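Local structure of probable endoglucanase (Gluconacetobacter xylinus, 1WZZ) at residues S69-A74 and I128-A133; G147-L152 and I197-A202; Y291-E296 and L322-A327. The protein hydrolyses internal beta-1,4-glucosidic linkages of cellulose and carboxymethyl-cellulose, and is an endoglucanase required for cellulose biosynthesis. All blocks are in the same frame, centred on the assembly; numbering follows the deposited sequence.

In the fold
From the N terminus, the three contacts follow one another in series within a family 8 (alpha/alpha)6 barrel, and none encloses or crosses another. Contact 1 closes a loop of 53 residues by joining helix 64-77 to helix 125-142. Thirteen residues further on, contact 2 opens in the second strand of a beta hairpin and, closing 44 intervening residues, ends on helix 188-202, fixing the hairpin to the helical body. Contact 3 closes 25 residues and pairs helix 289-297 with the final helix, 315-331. The contact centres are 25 to 29 Å apart and the nearest atoms about 10 to 12 Å, so they are separate ties, each away from the probable catalytic residues.

Contact 1 of 3, residues S69-A74 and I128-A133; sequences SMWMWA and IQDAMA
Trp71 and Asp130 mark the nearest approach of the two backbones, with CA atoms 10.3 Å apart, a gap between two helices of the (alpha/alpha)6 barrel that the indole of Trp71 largely spans, Asp130 supplying the short remainder. Both segments are helical throughout, parts of helices 64-77 and 125-142, and they run in roughly the same direction. The whole contact is this one pair, burying 81 Å² in all. With chi1 at 172°, the indole of Trp71 extends opposite its own backbone N and reaches toward the second helix. There NE1 donates to Asp130 OD2 over 3.2 Å, but the N-H...O angle of 135° makes the bond weak. The oxygen sits at the indole edge, near the ring plane, while the carboxylate is turned 52° from that plane. Asp130 CG lies 3.8 Å from Trp71 CZ2. Leu115 of helix 105-122 touches both side chains. Arg75 makes a cation-pi contact with the indole, and Tyr127 meets it with its ring nearly perpendicular. Asp130 OD2 lies closer to NE1 than to the neighbouring edge carbon CZ2 of Trp71, which is 3.7 Å away.

Contact 2 of 3, residues G147-L152 and I197-A202; sequences GPYVVL and IRLVSA
Arg198, whose CB rests against the Tyr149 ring, sends NH1 to OD1 of Asp195 in a salt bridge, while OD2 of the same carboxylate accepts the backbone N of Val150. Asp195, two residues ahead of the segment 197-202 and about one turn before Arg198, thus pins the beta hairpin formed by strands 143-146 and 149-152 to helix 188-202. Strand and helix axes cross at -89° and come within 10.2 Å, a gap filled by side chains. The central one is the Tyr149 ring, held between two aliphatic groups. Over one face lies Leu199 CD2, 3.9 Å from the ring centroid and 13° off the normal, a well-centred CH-pi contact. The opposite face is taken by Pro148 CG from the hairpin turn, 3.7 Å above the ring plane. Arg198 CB approaches obliquely, 4.1 Å from Tyr149 CE2. Leu199 carries two contacts because its methyls diverge: CD2 serves the tyrosine, and CD1 goes on to Val151, two residues along the strand from Tyr149. Around these apolar groups, Tyr172 touches both Val151 and Leu199. The Val151 side chain, with CG1 set opposite its carbonyl carbon (chi1 -53°), meets Leu199 CD1 through CG1 at 4.1 Å.

Contact 3 of 3, residues Y291-E296 and L322-A327; sequences YLAVAE and LLVYIA
The flat group that Val324 meets is the peptide carbonyl of Ala293, since no aromatic ring takes part directly in this contact. Val324 CG1 stands over one face of that carbonyl, about 3.6 Å above the plane through Ala293 CA, C and O. It is also 3.6 Å from Ala293 O, and the approach is from above, not along the C=O direction. Ala293 CB projects on the same side of the plane and meets the other branch of the valine. Helices 289-297 and 315-331 of the (alpha/alpha)6 barrel come close here: the CA atoms of Val294 and Val324 are only 6.3 Å apart.

Val324 is the hub, with 68 Å² of its surface taken up by segment 291-296. Its CG1 is placed opposite the backbone N (chi1 174°), which leaves CG2 opposite Val324's own carbonyl carbon; CG2 is the branch that meets the side chains. It touches two residues at once, lying 3.7 Å from Ala293 CB and 3.6 Å from Val294 CG2. The two valine side chains cross at about a right angle.

The tyrosines in these segments are anchored elsewhere. Tyr291 OH is hydrogen-bonded to Gly273 O, and Tyr325 OH to Pro307 O, in the loop between the helices, against which Glu296 also packs. On its other sides helix 315-331 sets Leu322 against Phe26 of helix 18-30 and Leu323 against Leu56 of helix 48-61, so the last helix meets the first ones, consistent with closure of the barrel.

No hydrogen bond or charge pair crosses between the two segments. The contact thus rests on van der Waals packing of small apolar side chains, with one methyl against a backbone carbonyl, and the close approach of the segments is consistent with the small size of Ala293, Val294 and Val324, the residues that meet there.

Contact 1 of 3, residues S69-A74 and I128-A133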
# COMPACT_ATOMS: atom_id res chain seq x y z
N SER A 69 18.96 -8.92 3.61
CA SER A 69 19.58 -7.65 3.90
C SER A 69 18.54 -6.60 4.27
O SER A 69 18.72 -5.87 5.26
CB SER A 69 20.39 -7.17 2.69
OG SER A 69 21.08 -5.96 2.97
N MSE A 70 17.46 -6.49 3.50
CA MSE A 70 16.44 -5.48 3.79
C MSE A 70 15.67 -5.78 5.06
O MSE A 70 15.31 -4.85 5.78
CB MSE A 70 15.46 -5.33 2.62
CG MSE A 70 16.13 -4.76 1.39
SE MSE A 70 14.83 -4.52 -0.07
CE MSE A 70 14.78 -6.32 -0.56
N TRP A 71 15.40 -7.04 5.32
CA TRP A 71 14.65 -7.38 6.54
C TRP A 71 15.53 -7.15 7.76
O TRP A 71 15.10 -6.57 8.77
CB TRP A 71 14.19 -8.83 6.46
CG TRP A 71 13.59 -9.37 7.71
CD1 TRP A 71 13.80 -10.62 8.22
CD2 TRP A 71 12.65 -8.72 8.61
NE1 TRP A 71 13.07 -10.80 9.37
CE2 TRP A 71 12.36 -9.66 9.64
CE3 TRP A 71 12.04 -7.46 8.65
CZ2 TRP A 71 11.49 -9.37 10.71
CZ3 TRP A 71 11.17 -7.17 9.73
CH2 TRP A 71 10.91 -8.13 10.73
N MSE A 72 16.78 -7.59 7.69
CA MSE A 72 17.64 -7.32 8.84
C MSE A 72 17.71 -5.80 9.09
O MSE A 72 17.67 -5.37 10.24
CB MSE A 72 19.05 -7.90 8.62
CG MSE A 72 19.99 -7.57 9.75
SE MSE A 72 21.66 -8.52 9.51
CE MSE A 72 22.54 -7.27 8.35
N TRP A 73 17.79 -4.98 8.04
CA TRP A 73 17.87 -3.54 8.22
C TRP A 73 16.56 -3.01 8.84
O TRP A 73 16.59 -2.18 9.77
CB TRP A 73 18.13 -2.81 6.90
CG TRP A 73 18.43 -1.33 7.12
CD1 TRP A 73 19.66 -0.76 7.32
CD2 TRP A 73 17.48 -0.27 7.27
NE1 TRP A 73 19.53 0.58 7.58
CE2 TRP A 73 18.21 0.91 7.56
CE3 TRP A 73 16.08 -0.19 7.19
CZ2 TRP A 73 17.59 2.14 7.78
CZ3 TRP A 73 15.47 1.04 7.41
CH2 TRP A 73 16.22 2.19 7.70
N ALA A 74 15.43 -3.45 8.32
CA ALA A 74 14.16 -2.99 8.87
C ALA A 74 13.96 -3.40 10.33
O ALA A 74 13.51 -2.58 11.14
CB ALA A 74 12.98 -3.51 8.00
N ILE A 128 7.81 -16.84 8.63
CA ILE A 128 6.38 -17.04 8.86
C ILE A 128 6.06 -16.54 10.28
O ILE A 128 5.06 -15.83 10.49
CB ILE A 128 6.00 -18.52 8.71
CG1 ILE A 128 6.23 -18.96 7.26
CG2 ILE A 128 4.51 -18.77 9.09
CD1 ILE A 128 5.45 -18.18 6.24
N GLN A 129 6.88 -16.91 11.26
CA GLN A 129 6.66 -16.44 12.63
C GLN A 129 6.72 -14.91 12.71
O GLN A 129 5.90 -14.29 13.43
CB GLN A 129 7.73 -17.03 13.54
CG GLN A 129 7.55 -18.51 13.71
CD GLN A 129 8.64 -19.09 14.56
OE1 GLN A 129 9.70 -18.50 14.70
NE2 GLN A 129 8.39 -20.29 15.11
N ASP A 130 7.68 -14.31 12.00
CA ASP A 130 7.85 -12.85 12.01
C ASP A 130 6.60 -12.17 11.44
O ASP A 130 6.15 -11.13 11.96
CB ASP A 130 9.04 -12.42 11.16
CG ASP A 130 10.37 -12.87 11.74
OD1 ASP A 130 10.47 -13.06 12.97
OD2 ASP A 130 11.31 -13.03 10.93
N ALA A 131 6.04 -12.77 10.41
CA ALA A 131 4.82 -12.21 9.79
C ALA A 131 3.66 -12.33 10.78
O ALA A 131 2.91 -11.36 11.01
CB ALA A 131 4.48 -12.97 8.46
N MSE A 132 3.51 -13.50 11.39
CA MSE A 132 2.42 -13.65 12.34
C MSE A 132 2.52 -12.68 13.52
O MSE A 132 1.49 -12.18 13.98
CB MSE A 132 2.38 -15.10 12.86
CG MSE A 132 1.94 -16.03 11.79
SE MSE A 132 2.07 -17.88 12.39
CE MSE A 132 3.83 -17.95 12.95
N ALA A 133 3.74 -12.41 13.97
CA ALA A 133 3.95 -11.51 15.12
C ALA A 133 3.53 -10.07 14.76
O ALA A 133 2.89 -9.37 15.55
CB ALA A 133 5.41 -11.58 15.56

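Contact 2 of 3, residues G147-L152 and I197-A202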
# COMPACT_ATOMS: atom_id res chain seq x y z
N GLY A 147 -18.53 4.05 14.05
CA GLY A 147 -19.86 3.85 13.51
C GLY A 147 -20.15 2.36 13.51
O GLY A 147 -19.87 1.66 14.48
N PRO A 148 -20.69 1.80 12.42
CA PRO A 148 -21.00 0.37 12.37
C PRO A 148 -19.86 -0.52 11.88
O PRO A 148 -20.02 -1.73 11.67
CB PRO A 148 -22.18 0.33 11.39
CG PRO A 148 -21.71 1.35 10.37
CD PRO A 148 -21.24 2.51 11.25
N TYR A 149 -18.69 0.07 11.71
CA TYR A 149 -17.59 -0.70 11.17
C TYR A 149 -16.46 -0.96 12.15
O TYR A 149 -16.37 -0.28 13.17
CB TYR A 149 -16.92 0.05 10.03
CG TYR A 149 -17.85 0.68 9.01
CD1 TYR A 149 -18.12 2.05 9.04
CD2 TYR A 149 -18.41 -0.10 8.02
CE1 TYR A 149 -18.95 2.63 8.08
CE2 TYR A 149 -19.23 0.47 7.06
CZ TYR A 149 -19.49 1.82 7.09
OH TYR A 149 -20.33 2.35 6.14
N VAL A 150 -15.65 -1.95 11.81
CA VAL A 150 -14.39 -2.20 12.54
C VAL A 150 -13.41 -1.75 11.45
O VAL A 150 -13.39 -2.31 10.35
CB VAL A 150 -14.15 -3.65 12.86
CG1 VAL A 150 -12.73 -3.83 13.46
CG2 VAL A 150 -15.16 -4.09 13.93
N VAL A 151 -12.64 -0.72 11.76
CA VAL A 151 -11.72 -0.15 10.77
C VAL A 151 -10.27 -0.36 11.09
O VAL A 151 -9.92 -0.65 12.22
CB VAL A 151 -11.96 1.35 10.64
CG1 VAL A 151 -13.49 1.57 10.36
CG2 VAL A 151 -11.58 2.08 11.96
N LEU A 152 -9.43 -0.18 10.06
CA LEU A 152 -7.98 -0.30 10.18
C LEU A 152 -7.42 1.13 10.27
O LEU A 152 -7.55 1.91 9.32
CB LEU A 152 -7.46 -1.00 8.92
CG LEU A 152 -5.97 -1.27 8.76
CD1 LEU A 152 -5.53 -2.38 9.74
CD2 LEU A 152 -5.73 -1.72 7.30
N ILE A 197 -14.28 -3.72 2.36
CA ILE A 197 -15.06 -3.77 1.10
C ILE A 197 -16.22 -2.77 1.20
O ILE A 197 -16.48 -1.99 0.27
CB ILE A 197 -15.58 -5.21 0.85
CG1 ILE A 197 -14.39 -6.12 0.51
CG2 ILE A 197 -16.60 -5.21 -0.33
CD1 ILE A 197 -14.67 -7.62 0.54
N ARG A 198 -16.92 -2.74 2.33
CA ARG A 198 -18.01 -1.80 2.49
C ARG A 198 -17.56 -0.35 2.40
O ARG A 198 -18.27 0.50 1.82
CB ARG A 198 -18.74 -2.01 3.83
CG ARG A 198 -19.36 -3.35 3.98
CD ARG A 198 -20.22 -3.35 5.25
NE ARG A 198 -21.03 -4.57 5.32
CZ ARG A 198 -20.67 -5.68 5.95
NH1 ARG A 198 -19.50 -5.75 6.60
NH2 ARG A 198 -21.48 -6.73 5.94
N LEU A 199 -16.38 -0.05 2.96
CA LEU A 199 -15.87 1.32 2.97
C LEU A 199 -15.45 1.76 1.57
O LEU A 199 -15.68 2.89 1.19
CB LEU A 199 -14.70 1.46 3.96
CG LEU A 199 -15.22 1.45 5.42
CD1 LEU A 199 -14.05 1.04 6.32
CD2 LEU A 199 -15.79 2.79 5.84
N VAL A 200 -14.82 0.87 0.82
CA VAL A 200 -14.45 1.22 -0.57
C VAL A 200 -15.74 1.48 -1.39
O VAL A 200 -15.81 2.41 -2.20
CB VAL A 200 -13.67 0.08 -1.21
CG1 VAL A 200 -13.64 0.29 -2.74
CG2 VAL A 200 -12.24 0.07 -0.65
N SER A 201 -16.74 0.64 -1.20
CA SER A 201 -18.00 0.84 -1.93
C SER A 201 -18.68 2.16 -1.59
O SER A 201 -19.07 2.94 -2.48
CB SER A 201 -18.95 -0.31 -1.62
OG SER A 201 -20.19 -0.14 -2.28
N ALA A 202 -18.83 2.45 -0.30
CA ALA A 202 -19.52 3.65 0.13
C ALA A 202 -18.72 4.93 0.30
O ALA A 202 -19.29 6.04 0.24
CB ALA A 202 -20.25 3.33 1.44

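Contact 3 of 3, residues Y291-E296 and L322-A327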
# COMPACT_ATOMS: atom_id res chain seq x y z
N TYR A 291 0.67 5.08 -12.36
CA TYR A 291 -0.79 5.15 -12.38
C TYR A 291 -1.30 4.44 -13.62
O TYR A 291 -2.35 3.83 -13.57
CB TYR A 291 -1.30 6.60 -12.47
CG TYR A 291 -1.41 7.34 -11.16
CD1 TYR A 291 -0.39 7.28 -10.21
CD2 TYR A 291 -2.47 8.23 -10.96
CE1 TYR A 291 -0.42 8.13 -9.07
CE2 TYR A 291 -2.51 9.06 -9.86
CZ TYR A 291 -1.50 9.02 -8.92
OH TYR A 291 -1.55 9.92 -7.86
N LEU A 292 -0.55 4.55 -14.74
CA LEU A 292 -0.94 3.87 -15.96
C LEU A 292 -0.93 2.37 -15.74
O LEU A 292 -1.84 1.67 -16.20
CB LEU A 292 0.00 4.25 -17.11
CG LEU A 292 -0.26 3.54 -18.43
CD1 LEU A 292 -1.71 3.77 -18.91
CD2 LEU A 292 0.74 4.12 -19.42
N ALA A 293 0.07 1.87 -15.02
CA ALA A 293 0.13 0.43 -14.74
C ALA A 293 -1.12 0.02 -13.96
O ALA A 293 -1.76 -0.97 -14.28
CB ALA A 293 1.40 0.12 -13.94
N VAL A 294 -1.48 0.80 -12.94
CA VAL A 294 -2.68 0.48 -12.18
C VAL A 294 -3.92 0.48 -13.06
O VAL A 294 -4.75 -0.44 -13.00
CB VAL A 294 -2.88 1.47 -11.01
CG1 VAL A 294 -4.24 1.23 -10.33
CG2 VAL A 294 -1.75 1.27 -9.99
N ALA A 295 -4.06 1.53 -13.88
CA ALA A 295 -5.20 1.64 -14.76
C ALA A 295 -5.32 0.48 -15.73
O ALA A 295 -6.42 -0.03 -15.99
CB ALA A 295 -5.12 2.97 -15.54
N GLU A 296 -4.18 0.02 -16.25
CA GLU A 296 -4.20 -1.10 -17.19
C GLU A 296 -4.74 -2.37 -16.55
O GLU A 296 -5.31 -3.21 -17.24
CB GLU A 296 -2.79 -1.30 -17.78
CG GLU A 296 -2.42 -0.16 -18.74
CD GLU A 296 -0.98 -0.15 -19.22
OE1 GLU A 296 -0.70 0.54 -20.22
OE2 GLU A 296 -0.12 -0.79 -18.60
N LEU A 322 6.21 -1.61 -10.07
CA LEU A 322 6.60 -2.97 -9.71
C LEU A 322 5.51 -3.64 -8.87
O LEU A 322 5.26 -4.84 -8.99
CB LEU A 322 7.96 -2.95 -9.00
CG LEU A 322 8.66 -4.27 -8.69
CD1 LEU A 322 8.45 -5.34 -9.72
CD2 LEU A 322 10.14 -3.95 -8.54
N LEU A 323 4.80 -2.86 -8.06
CA LEU A 323 3.72 -3.42 -7.26
C LEU A 323 2.66 -4.01 -8.20
O LEU A 323 2.06 -5.06 -7.93
CB LEU A 323 3.12 -2.33 -6.39
CG LEU A 323 2.12 -2.77 -5.33
CD1 LEU A 323 2.84 -3.67 -4.28
CD2 LEU A 323 1.52 -1.54 -4.69
N VAL A 324 2.40 -3.33 -9.32
CA VAL A 324 1.43 -3.84 -10.28
C VAL A 324 1.94 -5.15 -10.92
O VAL A 324 1.16 -6.09 -11.16
CB VAL A 324 1.12 -2.79 -11.39
CG1 VAL A 324 0.23 -3.42 -12.47
CG2 VAL A 324 0.42 -1.55 -10.77
N TYR A 325 3.24 -5.22 -11.22
CA TYR A 325 3.77 -6.47 -11.78
C TYR A 325 3.52 -7.63 -10.79
O TYR A 325 3.20 -8.74 -11.21
CB TYR A 325 5.28 -6.36 -12.05
CG TYR A 325 5.61 -5.74 -13.39
CD1 TYR A 325 5.95 -6.54 -14.49
CD2 TYR A 325 5.64 -4.36 -13.55
CE1 TYR A 325 6.30 -5.97 -15.72
CE2 TYR A 325 5.99 -3.77 -14.78
CZ TYR A 325 6.31 -4.58 -15.85
OH TYR A 325 6.66 -3.97 -17.04
N ILE A 326 3.66 -7.36 -9.50
CA ILE A 326 3.44 -8.41 -8.49
C ILE A 326 1.97 -8.81 -8.50
O ILE A 326 1.63 -10.00 -8.49
CB ILE A 326 3.80 -7.94 -7.07
CG1 ILE A 326 5.21 -7.36 -7.02
CG2 ILE A 326 3.63 -9.14 -6.07
CD1 ILE A 326 6.27 -8.28 -7.49
N ALA A 327 1.08 -7.81 -8.49
CA ALA A 327 -0.35 -8.07 -8.48
C ALA A 327 -0.75 -8.90 -9.66
O ALA A 327 -1.52 -9.84 -9.53
CB ALA A 327 -1.14 -6.74 -8.48